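Local coordinates for protein-glutamine gamma-glutamyltransferase 2 (Pagrus major, PDB 1G0D), which probably catalyses the calcium-dependent cross-linking of proteins, joining peptide-bound glutamines to lysines or other primary amines with release of ammonia, at residues Ser149-Tyr154 against Gly287-Pro292. Sequence-based numbering, arbitrary orientation.
Sequences SKLQEY and GIPTRP. With SO4 (sulfate ion), chain B.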
ATOM      1  N   SER A 149       7.996  14.881 -12.799  1.00 13.41           N
ATOM      2  CA  SER A 149       7.411  15.251 -11.517  1.00 17.20           C
ATOM      3  C   SER A 149       6.603  14.109 -10.847  1.00 17.54           C
ATOM      4  O   SER A 149       6.428  14.065  -9.619  1.00 18.10           O
ATOM      5  CB  SER A 149       6.526  16.461 -11.700  1.00 16.79           C
ATOM      6  OG  SER A 149       5.184  16.069 -11.895  1.00 26.15           O
ATOM      7  N   LYS A 150       6.116  13.179 -11.657  1.00 17.03           N
ATOM      8  CA  LYS A 150       5.339  12.080 -11.128  1.00 14.20           C
ATOM      9  C   LYS A 150       6.244  10.943 -10.738  1.00 12.93           C
ATOM     10  O   LYS A 150       5.887  10.131  -9.905  1.00 12.52           O
ATOM     11  CB  LYS A 150       4.346  11.613 -12.165  1.00 15.46           C
ATOM     12  CG  LYS A 150       3.317  12.633 -12.468  1.00 10.42           C
ATOM     13  CD  LYS A 150       2.256  12.015 -13.262  1.00  9.49           C
ATOM     14  CE  LYS A 150       1.425  13.096 -13.874  1.00 14.47           C
ATOM     15  NZ  LYS A 150       0.277  12.436 -14.561  1.00 26.43           N
ATOM     16  N   LEU A 151       7.414  10.873 -11.357  1.00 14.15           N
ATOM     17  CA  LEU A 151       8.365   9.818 -11.025  1.00 13.73           C
ATOM     18  C   LEU A 151       8.995  10.140  -9.671  1.00 14.97           C
ATOM     19  O   LEU A 151       9.411   9.259  -8.923  1.00 17.26           O
ATOM     20  CB  LEU A 151       9.435   9.699 -12.116  1.00  8.85           C
ATOM     21  CG  LEU A 151       8.969   8.882 -13.322  1.00  5.90           C
ATOM     22  CD1 LEU A 151       9.963   8.999 -14.471  1.00  6.40           C
ATOM     23  CD2 LEU A 151       8.804   7.453 -12.900  1.00  4.79           C
ATOM     24  N   GLN A 152       9.035  11.421  -9.343  1.00 16.07           N
ATOM     25  CA  GLN A 152       9.605  11.865  -8.077  1.00 14.12           C
ATOM     26  C   GLN A 152       8.744  11.416  -6.918  1.00 13.92           C
ATOM     27  O   GLN A 152       9.253  11.091  -5.843  1.00 13.62           O
ATOM     28  CB  GLN A 152       9.713  13.385  -8.080  1.00 13.97           C
ATOM     29  CG  GLN A 152      10.281  13.946  -6.835  1.00 20.28           C
ATOM     30  CD  GLN A 152      11.573  13.272  -6.457  1.00 29.89           C
ATOM     31  OE1 GLN A 152      12.466  13.080  -7.321  1.00 26.83           O
ATOM     32  NE2 GLN A 152      11.694  12.900  -5.160  1.00 26.60           N
ATOM     33  N   GLU A 153       7.429  11.422  -7.143  1.00 14.05           N
ATOM     34  CA  GLU A 153       6.481  11.000  -6.128  1.00 13.81           C
ATOM     35  C   GLU A 153       6.301   9.493  -6.146  1.00 15.54           C
ATOM     36  O   GLU A 153       6.411   8.831  -5.117  1.00 15.73           O
ATOM     37  CB  GLU A 153       5.121  11.645  -6.364  1.00 13.80           C
ATOM     38  CG  GLU A 153       4.015  11.118  -5.433  1.00 16.22           C
ATOM     39  CD  GLU A 153       4.245  11.451  -3.950  1.00 21.55           C
ATOM     40  OE1 GLU A 153       5.090  12.322  -3.653  1.00 25.05           O
ATOM     41  OE2 GLU A 153       3.580  10.846  -3.072  1.00 26.38           O
ATOM     42  N   TYR A 154       6.051   8.954  -7.334  1.00 13.50           N
ATOM     43  CA  TYR A 154       5.822   7.529  -7.492  1.00 10.39           C
ATOM     44  C   TYR A 154       7.024   6.590  -7.486  1.00 10.24           C
ATOM     45  O   TYR A 154       6.835   5.379  -7.479  1.00 13.80           O
ATOM     46  CB  TYR A 154       5.000   7.304  -8.739  1.00  7.46           C
ATOM     47  CG  TYR A 154       3.770   8.161  -8.768  1.00  7.19           C
ATOM     48  CD1 TYR A 154       3.011   8.347  -7.604  1.00  2.00           C
ATOM     49  CD2 TYR A 154       3.351   8.775  -9.958  1.00  5.77           C
ATOM     50  CE1 TYR A 154       1.871   9.111  -7.623  1.00  4.14           C
ATOM     51  CE2 TYR A 154       2.202   9.548  -9.997  1.00  3.96           C
ATOM     52  CZ  TYR A 154       1.467   9.706  -8.823  1.00  8.40           C
ATOM     53  OH  TYR A 154       0.295  10.412  -8.861  1.00 13.62           O
ATOM     54  N   GLY A 287      12.132   0.066  -8.796  1.00  9.94           N
ATOM     55  CA  GLY A 287      12.024   0.980  -9.918  1.00  8.79           C
ATOM     56  C   GLY A 287      10.700   1.052 -10.648  1.00 12.57           C
ATOM     57  O   GLY A 287      10.578   1.745 -11.670  1.00 16.31           O
ATOM     58  N   ILE A 288       9.684   0.364 -10.162  1.00 10.38           N
ATOM     59  CA  ILE A 288       8.412   0.430 -10.867  1.00  8.70           C
ATOM     60  C   ILE A 288       7.562   1.496 -10.206  1.00  9.18           C
ATOM     61  O   ILE A 288       7.308   1.420  -9.017  1.00 13.19           O
ATOM     62  CB  ILE A 288       7.676  -0.943 -10.829  1.00  5.70           C
ATOM     63  CG1 ILE A 288       8.583  -2.040 -11.416  1.00  4.81           C
ATOM     64  CG2 ILE A 288       6.404  -0.880 -11.624  1.00  2.00           C
ATOM     65  CD1 ILE A 288       7.941  -3.438 -11.493  1.00  4.99           C
ATOM     66  N   PRO A 289       7.142   2.523 -10.959  1.00  9.52           N
ATOM     67  CA  PRO A 289       6.310   3.598 -10.401  1.00 11.27           C
ATOM     68  C   PRO A 289       5.062   3.030  -9.680  1.00 15.02           C
ATOM     69  O   PRO A 289       4.264   2.290 -10.282  1.00 17.94           O
ATOM     70  CB  PRO A 289       5.956   4.436 -11.623  1.00  7.82           C
ATOM     71  CG  PRO A 289       6.988   4.138 -12.580  1.00  8.01           C
ATOM     72  CD  PRO A 289       7.434   2.748 -12.376  1.00  9.58           C
ATOM     73  N   THR A 290       4.878   3.380  -8.403  1.00 14.00           N
ATOM     74  CA  THR A 290       3.764   2.823  -7.602  1.00 10.24           C
ATOM     75  C   THR A 290       3.098   3.790  -6.594  1.00  8.72           C
ATOM     76  O   THR A 290       3.750   4.653  -5.991  1.00 12.98           O
ATOM     77  CB  THR A 290       4.311   1.546  -6.839  1.00 10.12           C
ATOM     78  OG1 THR A 290       4.835   0.615  -7.795  1.00  7.82           O
ATOM     79  CG2 THR A 290       3.251   0.860  -5.997  1.00 10.46           C
ATOM     80  N   ARG A 291       1.796   3.668  -6.412  1.00  5.50           N
ATOM     81  CA  ARG A 291       1.123   4.499  -5.412  1.00  7.15           C
ATOM     82  C   ARG A 291      -0.009   3.742  -4.738  1.00 11.88           C
ATOM     83  O   ARG A 291      -0.818   3.082  -5.400  1.00 11.46           O
ATOM     84  CB  ARG A 291       0.539   5.751  -6.025  1.00  9.50           C
ATOM     85  CG  ARG A 291      -0.224   5.510  -7.293  1.00  8.00           C
ATOM     86  CD  ARG A 291      -0.854   6.786  -7.765  1.00 11.58           C
ATOM     87  NE  ARG A 291      -1.713   6.539  -8.904  1.00 14.12           N
ATOM     88  CZ  ARG A 291      -2.243   7.488  -9.659  1.00 14.25           C
ATOM     89  NH1 ARG A 291      -1.999   8.768  -9.394  1.00 12.93           N
ATOM     90  NH2 ARG A 291      -3.029   7.147 -10.671  1.00 18.77           N
ATOM     91  N   PRO A 292      -0.066   3.786  -3.404  1.00 12.87           N
ATOM     92  CA  PRO A 292      -1.142   3.083  -2.705  1.00 14.07           C
ATOM     93  C   PRO A 292      -2.480   3.743  -2.927  1.00 15.28           C
ATOM     94  O   PRO A 292      -2.616   4.943  -2.649  1.00 18.35           O
ATOM     95  CB  PRO A 292      -0.736   3.168  -1.238  1.00 10.75           C
ATOM     96  CG  PRO A 292       0.712   3.474  -1.288  1.00 12.98           C
ATOM     97  CD  PRO A 292       0.872   4.386  -2.449  1.00 12.05           C
TER
HETATM   98  S   SO4 B 696      -2.651  10.061 -13.095  1.00 45.50           S
HETATM   99  O1  SO4 B 696      -3.418   9.017 -13.582  1.00 41.06           O
HETATM  100  O2  SO4 B 696      -1.291   9.729 -13.290  1.00 37.14           O
HETATM  101  O3  SO4 B 696      -2.942  11.083 -13.995  1.00 41.68           O
HETATM  102  O4  SO4 B 696      -3.086  10.416 -11.772  1.00 34.50           O
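Tyr154 of helix 148-156 lies alongside Arg291 of strand 290-298, an outermost strand of an antiparallel sheet in the papain-like catalytic core of the transglutaminase. This strand follows helix 272-286, which begins with the active-site Cys272; at the turn between them Gly287 closes a Schellman motif with a positive phi, a conformation in which glycine is at ease. Arg291 starts with CG wedged between backbone N and carbonyl carbon (chi1 46°), then runs extended to NE. Arg291 CB lies 3.9 Å from Tyr154 CD1, and its CD reaches Tyr154 CE1 at 3.6 Å, an apolar stem long enough to follow the phenol ring. At the tip, NH1 makes a weak, bent hydrogen bond to Tyr154 OH, the guanidinium plane being turned 74° from the ring. Arg291 NH1 also hydrogen-bonds O4 of a sulfate, probably from the crystallisation liquor, at 3.1 Å, in the guanidinium plane, while NH2 forms a salt bridge with Glu336; carboxylate and, in the crystal, sulfate probably offset the buried charge. Trp351 meets both side chains, through a cation-pi contact with Arg291 and edge-to-face with the tyrosine ring. Pro289 packs its CG against Leu151 CD2 at 3.8 Å, two compact apolar groups suited to this buried spot. Pro289 has no N-H, and it is Thr290 N that donates to Tyr154 O over 2.9 Å, nearly straight at 170°; Pro289 CA-H approaches the same oxygen. Thr290, beta-branched as suits a strand, shares its hydroxyl with Ser337 OG on strand 329-339, OG1 also donating to Ile288 O at 2.9 Å from above the carbonyl plane.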